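Putative TetR-family transcriptional regulator (Bordetella parapertussis 12822, PDB 3CCY) probably binds DNA as a dimeric TetR-family transcriptional regulator, perhaps acting as a repressor. Local coordinates at residues I94-L99 and S181-A186. Residues are numbered along the deposited sequence; the frame is centred on the assembly and turned at random.
Sequences IVKLFL and SPDALA
L99, K96 and A186 carry most of this helix-to-helix contact. L99 points at the first turn of helix 182-195. With CG anti to the carbonyl carbon and CD1 extended beyond it (chi2 -179°), the CD1 methyl does most of the touching. It sits 3.6 Å from L185 CG and equally near the backbone N of A186. The side chains of L99 and L185 cross at about a right angle, and L185 also packs on V158 of the second subunit. P182 CB adds a looser contact, 4.4 Å from L99 CB.

A186 turns its methyl toward helix 87-115. Its CB lies 3.6 Å from K96 CG and 3.9 Å from V95 CG1. The small side chain lets the backbones come close: the CA atoms of K96 and A186 are 5.2 Å apart.

K96 stays extended beyond CG. The side chains of K96 and D183 cross at about a right angle, with CD nearest OD1 and CE nearest OD2. The stronger partner of NZ is E187, the residue after A186; D183 OD2 makes a longer salt bridge, at 3.5 Å. The other oxygen, D183 OD1, accepts from a water that also donates to K96 O. D183 thus meets the lysine directly at NZ and, through water, at its backbone carbonyl. S181 is the N-cap: its OG accepts from A184 N at 3.0 Å.

The short helical segments run roughly antiparallel, at 138°, with axes 8.7 Å apart. V95, L99, L185 and A186 are buried, whereas D183 is exposed. This is antiparallel helix packing within the all-helical C-terminal domain of a TetR-family regulator.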
loop_
_atom_site.group_PDB
_atom_site.type_symbol
_atom_site.label_atom_id
_atom_site.label_comp_id
_atom_site.label_asym_id
_atom_site.label_seq_id
_atom_site.Cartn_x
_atom_site.Cartn_y
_atom_site.Cartn_z
ATOM N N ILE A 94 2.187 -8.052 -18.423
ATOM C CA ILE A 94 1.579 -6.949 -17.708
ATOM C C ILE A 94 2.274 -6.702 -16.368
ATOM O O ILE A 94 2.562 -5.565 -16.015
ATOM C CB ILE A 94 0.046 -7.199 -17.439
ATOM C CG1 ILE A 94 -0.741 -7.115 -18.736
ATOM C CG2 ILE A 94 -0.479 -6.249 -16.303
ATOM C CD1 ILE A 94 -2.183 -7.680 -18.588
ATOM N N VAL A 95 2.554 -7.753 -15.607
ATOM C CA VAL A 95 3.195 -7.525 -14.308
ATOM C C VAL A 95 4.635 -6.937 -14.501
ATOM O O VAL A 95 5.057 -6.065 -13.766
ATOM C CB VAL A 95 3.253 -8.830 -13.469
ATOM C CG1 VAL A 95 3.954 -8.583 -12.084
ATOM C CG2 VAL A 95 1.825 -9.388 -13.289
ATOM N N LYS A 96 5.357 -7.451 -15.487
ATOM C CA LYS A 96 6.724 -6.985 -15.797
ATOM C C LYS A 96 6.655 -5.516 -16.200
ATOM O O LYS A 96 7.515 -4.733 -15.820
ATOM C CB LYS A 96 7.294 -7.775 -16.958
ATOM C CG LYS A 96 7.833 -9.136 -16.600
ATOM C CD LYS A 96 8.554 -9.798 -17.808
ATOM C CE LYS A 96 9.114 -11.142 -17.269
ATOM N NZ LYS A 96 9.935 -11.822 -18.233
ATOM N N LEU A 97 5.616 -5.141 -16.947
ATOM C CA LEU A 97 5.426 -3.719 -17.321
ATOM C C LEU A 97 5.265 -2.814 -16.089
ATOM O O LEU A 97 5.914 -1.756 -15.996
ATOM C CB LEU A 97 4.228 -3.545 -18.264
ATOM C CG LEU A 97 3.696 -2.141 -18.506
ATOM C CD1 LEU A 97 4.733 -1.394 -19.346
ATOM C CD2 LEU A 97 2.326 -2.181 -19.220
ATOM N N PHE A 98 4.397 -3.223 -15.161
ATOM C CA PHE A 98 4.146 -2.381 -13.979
ATOM C C PHE A 98 5.415 -2.184 -13.171
ATOM O O PHE A 98 5.715 -1.065 -12.717
ATOM C CB PHE A 98 2.956 -2.896 -13.122
ATOM C CG PHE A 98 1.613 -2.848 -13.840
ATOM C CD1 PHE A 98 1.491 -2.259 -15.086
ATOM C CD2 PHE A 98 0.474 -3.356 -13.260
ATOM C CE1 PHE A 98 0.261 -2.210 -15.736
ATOM C CE2 PHE A 98 -0.772 -3.301 -13.917
ATOM C CZ PHE A 98 -0.873 -2.728 -15.135
ATOM N N LEU A 99 6.198 -3.246 -13.023
ATOM C CA LEU A 99 7.432 -3.152 -12.260
ATOM C C LEU A 99 8.532 -2.430 -13.006
ATOM O O LEU A 99 9.388 -1.800 -12.394
ATOM C CB LEU A 99 7.881 -4.534 -11.742
ATOM C CG LEU A 99 6.931 -5.110 -10.683
ATOM C CD1 LEU A 99 7.456 -6.436 -10.208
ATOM C CD2 LEU A 99 6.738 -4.169 -9.468
ATOM N N SER A 181 16.027 -8.086 -9.617
ATOM C CA SER A 181 15.710 -7.146 -10.687
ATOM C C SER A 181 14.205 -6.987 -10.824
ATOM O O SER A 181 13.455 -7.857 -10.378
ATOM C CB SER A 181 16.287 -7.637 -12.018
ATOM O OG SER A 181 15.527 -8.746 -12.481
ATOM N N PRO A 182 13.742 -5.864 -11.416
ATOM C CA PRO A 182 12.300 -5.781 -11.721
ATOM C C PRO A 182 11.707 -6.999 -12.440
ATOM O O PRO A 182 10.641 -7.478 -12.011
ATOM C CB PRO A 182 12.174 -4.477 -12.539
ATOM C CG PRO A 182 13.245 -3.610 -11.937
ATOM C CD PRO A 182 14.438 -4.610 -11.774
ATOM N N ASP A 183 12.407 -7.554 -13.439
ATOM C CA ASP A 183 11.910 -8.757 -14.136
ATOM C C ASP A 183 11.872 -9.988 -13.217
ATOM O O ASP A 183 10.909 -10.723 -13.241
ATOM C CB ASP A 183 12.720 -9.106 -15.394
ATOM C CG ASP A 183 12.027 -8.688 -16.675
ATOM O OD1 ASP A 183 11.192 -7.709 -16.679
ATOM O OD2 ASP A 183 12.354 -9.347 -17.687
ATOM N N ALA A 184 12.927 -10.219 -12.448
ATOM C CA ALA A 184 12.954 -11.291 -11.430
ATOM C C ALA A 184 11.799 -11.131 -10.421
ATOM O O ALA A 184 11.112 -12.103 -10.078
ATOM C CB ALA A 184 14.345 -11.334 -10.714
ATOM N N LEU A 185 11.549 -9.907 -9.965
ATOM C CA LEU A 185 10.477 -9.706 -8.981
ATOM C C LEU A 185 9.108 -10.054 -9.621
ATOM O O LEU A 185 8.234 -10.678 -8.978
ATOM C CB LEU A 185 10.508 -8.269 -8.414
ATOM C CG LEU A 185 9.352 -7.919 -7.478
ATOM C CD1 LEU A 185 9.409 -8.812 -6.236
ATOM C CD2 LEU A 185 9.418 -6.417 -7.043
ATOM N N ALA A 186 8.932 -9.656 -10.882
ATOM C CA ALA A 186 7.692 -9.877 -11.618
ATOM C C ALA A 186 7.449 -11.370 -11.794
ATOM O O ALA A 186 6.335 -11.834 -11.516
ATOM C CB ALA A 186 7.730 -9.176 -13.042
HETATM O O HOH W 1 10.243 -5.587 -15.409
#